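Local coordinates for berberine bridge enzyme-like protein (Arabidopsis thaliana, PDB 5D79) that is a secreted FAD-dependent oxidoreductase of the berberine bridge enzyme-like family, involved in adaptation to salt stress, at residues V179-S184 against S241-K245; L130-I136 against V147-A151. All blocks are in the same frame, centred on the assembly; numbering follows the deposited sequence.

Overall arrangement
Contacts 1 and 2 lie side by side in the FAD-binding PCMH-type domain, centres about 10 Å apart, and both touch FAD. They share one sheet through neighbouring strands 144-148 and 238-248; Trp242 O to Val147 N (2.7 Å) and Val179 N to Ala151 O (3.0 Å) are probable hydrogen bonds. The touching residues of contact 1 are all buried, a helix laid on the sheet through aromatic and aliphatic side chains with one indole hydrogen bond. Contact 2 lies farther out, its centre about 17 Å from the chain's centre against about 11 Å for contact 1, and runs from the buried adenine end to exposed Arg134 and Ser135; backbone polar groups, a glutamine amide and a water dominate.

Contact 1 (V179-S184 against S241-K245); sequences VGGQFS and SWKVK. With FAD (flavin-adenine dinucleotide), chain E.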
loop_
_atom_site.group_PDB
_atom_site.type_symbol
_atom_site.label_atom_id
_atom_site.label_comp_id
_atom_site.label_asym_id
_atom_site.label_seq_id
_atom_site.Cartn_x
_atom_site.Cartn_y
_atom_site.Cartn_z
ATOM N N VAL A 179 -5.171 5.868 -4.341
ATOM C CA VAL A 179 -3.916 6.592 -4.445
ATOM C C VAL A 179 -3.676 7.415 -3.171
ATOM O O VAL A 179 -2.536 7.729 -2.828
ATOM C CB VAL A 179 -3.886 7.502 -5.699
ATOM C CG1 VAL A 179 -3.994 6.663 -6.969
ATOM C CG2 VAL A 179 -4.996 8.528 -5.631
ATOM N N GLY A 180 -4.748 7.744 -2.457
ATOM C CA GLY A 180 -4.621 8.515 -1.236
ATOM C C GLY A 180 -3.740 7.839 -0.204
ATOM O O GLY A 180 -2.730 8.395 0.224
ATOM N N GLY A 181 -4.127 6.642 0.211
ATOM C CA GLY A 181 -3.358 5.906 1.191
ATOM C C GLY A 181 -2.070 5.350 0.615
ATOM O O GLY A 181 -1.013 5.443 1.253
ATOM N N GLN A 182 -2.140 4.787 -0.589
ATOM C CA GLN A 182 -0.978 4.097 -1.147
ATOM C C GLN A 182 0.189 5.060 -1.424
ATOM O O GLN A 182 1.328 4.776 -1.062
ATOM C CB GLN A 182 -1.349 3.330 -2.428
ATOM C CG GLN A 182 -0.158 2.555 -3.000
ATOM C CD GLN A 182 -0.456 1.765 -4.269
ATOM O OE1 GLN A 182 -0.059 2.163 -5.356
ATOM N NE2 GLN A 182 -1.116 0.624 -4.127
ATOM N N PHE A 183 -0.090 6.197 -2.057
ATOM C CA PHE A 183 0.985 7.110 -2.435
ATOM C C PHE A 183 1.552 7.792 -1.191
ATOM O O PHE A 183 2.748 8.035 -1.119
ATOM C CB PHE A 183 0.523 8.179 -3.443
ATOM C CG PHE A 183 0.154 7.642 -4.811
ATOM C CD1 PHE A 183 -0.025 6.278 -5.040
ATOM C CD2 PHE A 183 -0.014 8.515 -5.878
ATOM C CE1 PHE A 183 -0.374 5.796 -6.309
ATOM C CE2 PHE A 183 -0.356 8.043 -7.149
ATOM C CZ PHE A 183 -0.535 6.678 -7.362
ATOM N N SER A 184 0.706 8.095 -0.208
ATOM C CA SER A 184 1.190 8.756 1.009
ATOM C C SER A 184 2.018 7.809 1.895
ATOM O O SER A 184 2.684 8.260 2.825
ATOM C CB SER A 184 0.024 9.362 1.819
ATOM O OG SER A 184 -0.759 8.386 2.499
ATOM N N SER A 241 -4.984 16.042 -3.705
ATOM C CA SER A 241 -4.596 15.691 -5.062
ATOM C C SER A 241 -3.091 15.440 -5.185
ATOM O O SER A 241 -2.299 15.996 -4.425
ATOM C CB SER A 241 -5.042 16.802 -6.012
ATOM O OG SER A 241 -5.110 16.328 -7.336
ATOM N N TRP A 242 -2.710 14.576 -6.124
ATOM C CA TRP A 242 -1.301 14.348 -6.451
ATOM C C TRP A 242 -1.019 14.899 -7.836
ATOM O O TRP A 242 -1.848 14.748 -8.737
ATOM C CB TRP A 242 -0.927 12.859 -6.455
ATOM C CG TRP A 242 -1.141 12.087 -5.200
ATOM C CD1 TRP A 242 -2.025 11.066 -5.015
ATOM C CD2 TRP A 242 -0.430 12.231 -3.965
ATOM N NE1 TRP A 242 -1.930 10.580 -3.731
ATOM C CE2 TRP A 242 -0.956 11.275 -3.066
ATOM C CE3 TRP A 242 0.586 13.089 -3.523
ATOM C CZ2 TRP A 242 -0.494 11.145 -1.755
ATOM C CZ3 TRP A 242 1.040 12.962 -2.218
ATOM C CH2 TRP A 242 0.496 11.996 -1.347
ATOM N N LYS A 243 0.145 15.513 -8.023
ATOM C CA LYS A 243 0.618 15.778 -9.382
ATOM C C LYS A 243 1.686 14.755 -9.716
ATOM O O LYS A 243 2.787 14.801 -9.177
ATOM C CB LYS A 243 1.161 17.205 -9.556
ATOM C CG LYS A 243 1.376 17.560 -11.033
ATOM C CD LYS A 243 1.754 19.015 -11.242
ATOM C CE LYS A 243 2.060 19.276 -12.711
ATOM N NZ LYS A 243 2.025 20.738 -13.036
ATOM N N VAL A 244 1.334 13.816 -10.591
ATOM C CA VAL A 244 2.221 12.710 -10.925
ATOM C C VAL A 244 3.137 13.020 -12.107
ATOM O O VAL A 244 2.833 13.850 -12.966
ATOM C CB VAL A 244 1.418 11.407 -11.229
ATOM C CG1 VAL A 244 0.592 11.001 -10.028
ATOM C CG2 VAL A 244 0.534 11.574 -12.454
ATOM N N LYS A 245 4.284 12.353 -12.117
ATOM C CA LYS A 245 5.169 12.353 -13.265
ATOM C C LYS A 245 5.025 11.005 -13.975
ATOM O O LYS A 245 5.280 9.958 -13.388
ATOM C CB LYS A 245 6.619 12.599 -12.831
ATOM C CG LYS A 245 7.564 12.881 -13.971
ATOM C CD LYS A 245 7.103 14.103 -14.742
ATOM C CE LYS A 245 7.609 14.073 -16.163
ATOM N NZ LYS A 245 7.201 15.296 -16.886
HETATM P PA FAD E . -7.252 3.777 2.981
HETATM O O1A FAD E . -7.735 2.851 4.069
HETATM O O2A FAD E . -8.361 4.613 2.386
HETATM O O5B FAD E . -6.047 4.693 3.546
HETATM C C5B FAD E . -4.982 4.128 4.298
HETATM C C4B FAD E . -4.280 5.156 5.195
HETATM O O4B FAD E . -3.998 6.321 4.440
HETATM C C3B FAD E . -5.165 5.569 6.362
HETATM O O3B FAD E . -4.401 5.799 7.527
HETATM C C2B FAD E . -5.806 6.852 5.864
HETATM O O2B FAD E . -6.164 7.726 6.919
HETATM C C1B FAD E . -4.745 7.422 4.927
HETATM N N9A FAD E . -5.283 8.222 3.805
HETATM C C8A FAD E . -6.048 7.810 2.737
HETATM N N7A FAD E . -6.293 8.885 1.944
HETATM C C5A FAD E . -5.697 9.974 2.485
HETATM C C6A FAD E . -5.622 11.315 2.107
HETATM N N6A FAD E . -6.000 11.702 0.894
HETATM N N1A FAD E . -4.918 12.208 2.891
HETATM C C2A FAD E . -4.287 11.776 4.036
HETATM N N3A FAD E . -4.369 10.448 4.407
HETATM C C4A FAD E . -5.058 9.563 3.650
HETATM N N1 FAD E . 0.722 -1.734 -1.217
HETATM C C2 FAD E . 1.864 -1.802 -1.996
HETATM O O2 FAD E . 2.626 -0.832 -2.079
HETATM N N3 FAD E . 2.137 -2.967 -2.704
HETATM C C4 FAD E . 1.291 -4.062 -2.640
HETATM O O4 FAD E . 1.505 -5.033 -3.369
HETATM C C4X FAD E . 0.130 -3.981 -1.870
HETATM N N5 FAD E . -0.809 -5.001 -1.885
HETATM C C5X FAD E . -2.076 -4.770 -1.370
HETATM C C6 FAD E . -3.119 -5.668 -1.584
HETATM C C7 FAD E . -4.388 -5.425 -1.052
HETATM C C7M FAD E . -5.499 -6.405 -1.280
HETATM C C8 FAD E . -4.632 -4.251 -0.337
HETATM C C8M FAD E . -5.978 -3.977 0.267
HETATM C C9 FAD E . -3.591 -3.356 -0.120
HETATM C C9A FAD E . -2.303 -3.634 -0.589
HETATM N N10 FAD E . -1.253 -2.763 -0.346
HETATM C C10 FAD E . -0.157 -2.794 -1.185
HETATM C "C1'" FAD E . -1.342 -1.753 0.757
HETATM C "C2'" FAD E . -1.924 -0.423 0.318
HETATM O "O2'" FAD E . -1.029 0.199 -0.579
HETATM C "C3'" FAD E . -2.137 0.422 1.568
HETATM O "O3'" FAD E . -3.130 -0.196 2.358
HETATM C "C4'" FAD E . -2.622 1.813 1.243
HETATM O "O4'" FAD E . -2.307 2.684 2.298
HETATM C "C5'" FAD E . -4.130 1.802 1.127
HETATM O "O5'" FAD E . -4.543 2.992 0.497
HETATM P P FAD E . -6.120 3.241 0.351
HETATM O O1P FAD E . -6.378 4.663 -0.069
HETATM O O2P FAD E . -6.733 2.265 -0.623
HETATM O O3P FAD E . -6.581 2.849 1.847
#
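The indole of Trp242 takes Phe183 over one face, with Phe183 CB 3.2 Å above its plane and toward the rim, while Val179 CG2 lies at its edge. The phenyl ring of Phe183 is itself covered on one face by Val179 CB, above its centre, and meets Val244 CG1 at its edge. The two aromatic rings are inclined at 37°, neither stacked nor edge-to-face; the nearest atoms are Phe183 CD2 and Trp242 CD1, 3.4 Å apart. Trp242 keeps CG anti to its carbonyl carbon, a setting that carries the indole across to the helix and brings its N-H to a backbone oxygen. Trp242 NE1 donates to Val179 O over 3.1 Å, bent to 145° at the hydrogen and coming from above the carbonyl plane. Phe183 N reaches the same oxygen from the opposite face, so Val179 O serves both the helix and the indole. Tryptophan suits this place because it fills the interface and supplies a donor; a leucine here would probably leave Val179 O without its second donor and open a gap beneath Phe183 CB. On the cofactor side, Gly181 N donates to FAD O1P over 3.0 Å. A side chain at Gly180 would run into FAD N7A and one at Gly181 into FAD O5', so glycine at both places leaves room for the dinucleotide against the helix. Gln182 OE1 accepts from Gly172 N, holding that amide beside the ribityl chain. Helix 179-184 thus lies between the dinucleotide and the sheet, its axis 9.7 Å from that of strand 241-245 at an angle of 58°. Phe169 and Ile202 extend the apolar layer round Phe183, and strand 238-248 is flanked by strands 144-148 and 202-208.

Contact 2 (L130-I136 against V147-A151); sequences LRNLRSI and VQTGA. With FAD (flavin-adenine dinucleotide), chain E; PO4 (phosphate ion), chain D.
Gln148 reaches across to the 130-136 loop with its side chain, and Ser135 N donates to its OE1 over 3.2 Å, nearly straight at 165°. CG stands anti to the carbonyl carbon (chi1 -63°) and the chain runs on extended, which carries OE1 across Leu133 to the backbone N-H of Ser135. The opposite end of the amide, NE2, makes two weak hydrogen bonds to a phosphate ion that probably comes from the crystallisation liquor. A glutamine suits this partly exposed place because one flat group can accept from the loop while offering its N-H groups outward. The backbones are joined beside it by Gln148 N to Ser135 O (3.1 Å) and Gly150 N to Leu133 O (2.8 Å). Ile136 and Val147 form an antiparallel non-hydrogen-bonded pair whose side chains lie side by side, Ile136 CG1 to Val147 CG1 at 3.8 Å. Val147 achieves this with CG1 opposite its own backbone N (chi1 -166°), while Ile136 CD1 extends onto Ala151 CB. Both branched residues also meet Leu156 of helix 153-163. At the inner end Leu130 crosses Thr149 obliquely, with CD1 3.5 Å from Thr149 OG1, and both residues meet the adenine amino nitrogen FAD N6A. Thr149 OG1 donates to Ile239 O of the neighbouring strand 238-248 and accepts from a water that lies 3.1 Å from Leu133 O and donates to it too. Gly150 lies so close to the loop, its CA 3.2 Å from Leu130 O in a CA-H...O contact, that a side chain would clash with Leu130 O and Leu133 O. The type I turns 130-133 and 148-151 thus lie against each other, and the chemistry implies a contact held mainly by backbone polar groups: Leu133 O takes Gly150 N and the water, Leu130 O takes Leu133 N and the Gly150 C-H, and a small apolar cluster gathers at Ile136, Val147 and Ala151.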
loop_
_atom_site.group_PDB
_atom_site.type_symbol
_atom_site.label_atom_id
_atom_site.label_comp_id
_atom_site.label_asym_id
_atom_site.label_seq_id
_atom_site.Cartn_x
_atom_site.Cartn_y
_atom_site.Cartn_z
ATOM N N LEU A 130 -13.381 10.031 0.575
ATOM C CA LEU A 130 -12.985 10.829 -0.590
ATOM C C LEU A 130 -13.498 10.282 -1.910
ATOM O O LEU A 130 -13.048 10.705 -2.972
ATOM C CB LEU A 130 -11.465 10.938 -0.661
ATOM C CG LEU A 130 -10.834 11.637 0.541
ATOM C CD1 LEU A 130 -9.334 11.502 0.504
ATOM C CD2 LEU A 130 -11.238 13.096 0.551
ATOM N N ARG A 131 -14.456 9.367 -1.835
ATOM C CA ARG A 131 -14.971 8.673 -3.006
ATOM C C ARG A 131 -15.453 9.584 -4.142
ATOM O O ARG A 131 -15.445 9.180 -5.294
ATOM C CB ARG A 131 -16.114 7.756 -2.587
ATOM C CG ARG A 131 -17.381 8.474 -2.138
ATOM C CD ARG A 131 -18.377 7.452 -1.677
ATOM N NE ARG A 131 -17.687 6.432 -0.901
ATOM C CZ ARG A 131 -18.265 5.357 -0.382
ATOM N NH1 ARG A 131 -19.564 5.149 -0.557
ATOM N NH2 ARG A 131 -17.538 4.491 0.313
ATOM N N ASN A 132 -15.870 10.806 -3.818
ATOM C CA ASN A 132 -16.414 11.722 -4.821
ATOM C C ASN A 132 -15.353 12.564 -5.517
ATOM O O ASN A 132 -15.607 13.140 -6.576
ATOM C CB ASN A 132 -17.456 12.649 -4.187
ATOM C CG ASN A 132 -18.737 11.929 -3.835
ATOM O OD1 ASN A 132 -19.056 10.884 -4.414
ATOM N ND2 ASN A 132 -19.489 12.486 -2.887
ATOM N N LEU A 133 -14.171 12.646 -4.909
ATOM C CA LEU A 133 -13.064 13.410 -5.478
ATOM C C LEU A 133 -12.018 12.471 -6.071
ATOM O O LEU A 133 -11.005 12.169 -5.442
ATOM C CB LEU A 133 -12.430 14.320 -4.419
ATOM C CG LEU A 133 -13.334 15.394 -3.812
ATOM C CD1 LEU A 133 -12.606 16.204 -2.745
ATOM C CD2 LEU A 133 -13.872 16.296 -4.909
ATOM N N ARG A 134 -12.276 12.018 -7.293
ATOM C CA ARG A 134 -11.413 11.043 -7.944
ATOM C C ARG A 134 -11.105 11.431 -9.383
ATOM O O ARG A 134 -10.826 10.571 -10.226
ATOM C CB ARG A 134 -12.056 9.654 -7.901
ATOM C CG ARG A 134 -13.428 9.567 -8.518
ATOM C CD ARG A 134 -13.954 8.154 -8.407
ATOM N NE ARG A 134 -15.378 8.127 -8.105
ATOM C CZ ARG A 134 -16.139 7.038 -8.172
ATOM N NH1 ARG A 134 -17.428 7.112 -7.869
ATOM N NH2 ARG A 134 -15.611 5.881 -8.551
ATOM N N SER A 135 -11.150 12.729 -9.658
ATOM C CA SER A 135 -10.936 13.228 -11.010
ATOM C C SER A 135 -9.477 13.099 -11.428
ATOM O O SER A 135 -8.575 13.478 -10.677
ATOM C CB SER A 135 -11.388 14.683 -11.117
ATOM O OG SER A 135 -12.784 14.798 -10.885
ATOM N N ILE A 136 -9.252 12.567 -12.627
ATOM C CA ILE A 136 -7.907 12.374 -13.147
ATOM C C ILE A 136 -7.705 13.117 -14.454
ATOM O O ILE A 136 -8.317 12.806 -15.464
ATOM C CB ILE A 136 -7.585 10.878 -13.368
ATOM C CG1 ILE A 136 -7.738 10.104 -12.053
ATOM C CG2 ILE A 136 -6.168 10.714 -13.921
ATOM C CD1 ILE A 136 -7.787 8.603 -12.199
ATOM N N VAL A 147 -4.051 13.963 -9.995
ATOM C CA VAL A 147 -4.864 12.829 -9.600
ATOM C C VAL A 147 -5.460 13.068 -8.228
ATOM O O VAL A 147 -4.746 13.018 -7.227
ATOM C CB VAL A 147 -4.049 11.520 -9.571
ATOM C CG1 VAL A 147 -4.997 10.304 -9.498
ATOM C CG2 VAL A 147 -3.127 11.439 -10.782
ATOM N N GLN A 148 -6.763 13.329 -8.189
ATOM C CA GLN A 148 -7.472 13.506 -6.931
ATOM C C GLN A 148 -7.422 12.226 -6.109
ATOM O O GLN A 148 -7.565 11.123 -6.639
ATOM C CB GLN A 148 -8.918 13.920 -7.172
ATOM C CG GLN A 148 -9.068 15.252 -7.870
ATOM C CD GLN A 148 -10.444 15.857 -7.654
ATOM O OE1 GLN A 148 -11.438 15.149 -7.623
ATOM N NE2 GLN A 148 -10.498 17.169 -7.483
ATOM N N THR A 149 -7.233 12.389 -4.805
ATOM C CA THR A 149 -6.898 11.280 -3.912
ATOM C C THR A 149 -7.997 10.229 -3.695
ATOM O O THR A 149 -7.751 9.191 -3.072
ATOM C CB THR A 149 -6.486 11.829 -2.540
ATOM O OG1 THR A 149 -7.425 12.834 -2.140
ATOM C CG2 THR A 149 -5.083 12.435 -2.621
ATOM N N GLY A 150 -9.202 10.490 -4.198
ATOM C CA GLY A 150 -10.283 9.527 -4.097
ATOM C C GLY A 150 -10.190 8.469 -5.179
ATOM O O GLY A 150 -10.925 7.480 -5.156
ATOM N N ALA A 151 -9.271 8.681 -6.120
ATOM C CA ALA A 151 -9.086 7.784 -7.248
ATOM C C ALA A 151 -8.381 6.504 -6.826
ATOM O O ALA A 151 -7.622 6.497 -5.859
ATOM C CB ALA A 151 -8.310 8.478 -8.342
HETATM P PA FAD E . -7.252 3.777 2.981
HETATM O O1A FAD E . -7.735 2.851 4.069
HETATM O O2A FAD E . -8.361 4.613 2.386
HETATM O O5B FAD E . -6.047 4.693 3.546
HETATM C C5B FAD E . -4.982 4.128 4.298
HETATM C C4B FAD E . -4.280 5.156 5.195
HETATM O O4B FAD E . -3.998 6.321 4.440
HETATM C C3B FAD E . -5.165 5.569 6.362
HETATM O O3B FAD E . -4.401 5.799 7.527
HETATM C C2B FAD E . -5.806 6.852 5.864
HETATM O O2B FAD E . -6.164 7.726 6.919
HETATM C C1B FAD E . -4.745 7.422 4.927
HETATM N N9A FAD E . -5.283 8.222 3.805
HETATM C C8A FAD E . -6.048 7.810 2.737
HETATM N N7A FAD E . -6.293 8.885 1.944
HETATM C C5A FAD E . -5.697 9.974 2.485
HETATM C C6A FAD E . -5.622 11.315 2.107
HETATM N N6A FAD E . -6.000 11.702 0.894
HETATM N N1A FAD E . -4.918 12.208 2.891
HETATM C C2A FAD E . -4.287 11.776 4.036
HETATM N N3A FAD E . -4.369 10.448 4.407
HETATM C C4A FAD E . -5.058 9.563 3.650
HETATM N N1 FAD E . 0.722 -1.734 -1.217
HETATM C C2 FAD E . 1.864 -1.802 -1.996
HETATM O O2 FAD E . 2.626 -0.832 -2.079
HETATM N N3 FAD E . 2.137 -2.967 -2.704
HETATM C C4 FAD E . 1.291 -4.062 -2.640
HETATM O O4 FAD E . 1.505 -5.033 -3.369
HETATM C C4X FAD E . 0.130 -3.981 -1.870
HETATM N N5 FAD E . -0.809 -5.001 -1.885
HETATM C C5X FAD E . -2.076 -4.770 -1.370
HETATM C C6 FAD E . -3.119 -5.668 -1.584
HETATM C C7 FAD E . -4.388 -5.425 -1.052
HETATM C C7M FAD E . -5.499 -6.405 -1.280
HETATM C C8 FAD E . -4.632 -4.251 -0.337
HETATM C C8M FAD E . -5.978 -3.977 0.267
HETATM C C9 FAD E . -3.591 -3.356 -0.120
HETATM C C9A FAD E . -2.303 -3.634 -0.589
HETATM N N10 FAD E . -1.253 -2.763 -0.346
HETATM C C10 FAD E . -0.157 -2.794 -1.185
HETATM C "C1'" FAD E . -1.342 -1.753 0.757
HETATM C "C2'" FAD E . -1.924 -0.423 0.318
HETATM O "O2'" FAD E . -1.029 0.199 -0.579
HETATM C "C3'" FAD E . -2.137 0.422 1.568
HETATM O "O3'" FAD E . -3.130 -0.196 2.358
HETATM C "C4'" FAD E . -2.622 1.813 1.243
HETATM O "O4'" FAD E . -2.307 2.684 2.298
HETATM C "C5'" FAD E . -4.130 1.802 1.127
HETATM O "O5'" FAD E . -4.543 2.992 0.497
HETATM P P FAD E . -6.120 3.241 0.351
HETATM O O1P FAD E . -6.378 4.663 -0.069
HETATM O O2P FAD E . -6.733 2.265 -0.623
HETATM O O3P FAD E . -6.581 2.849 1.847
HETATM P P PO4 D . -7.142 18.727 -8.631
HETATM O O1 PO4 D . -6.050 17.714 -8.866
HETATM O O2 PO4 D . -6.631 20.085 -9.056
HETATM O O3 PO4 D . -8.358 18.340 -9.433
HETATM O O4 PO4 D . -7.516 18.749 -7.169
HETATM O O HOH W 1 -9.996 13.383 -2.806
#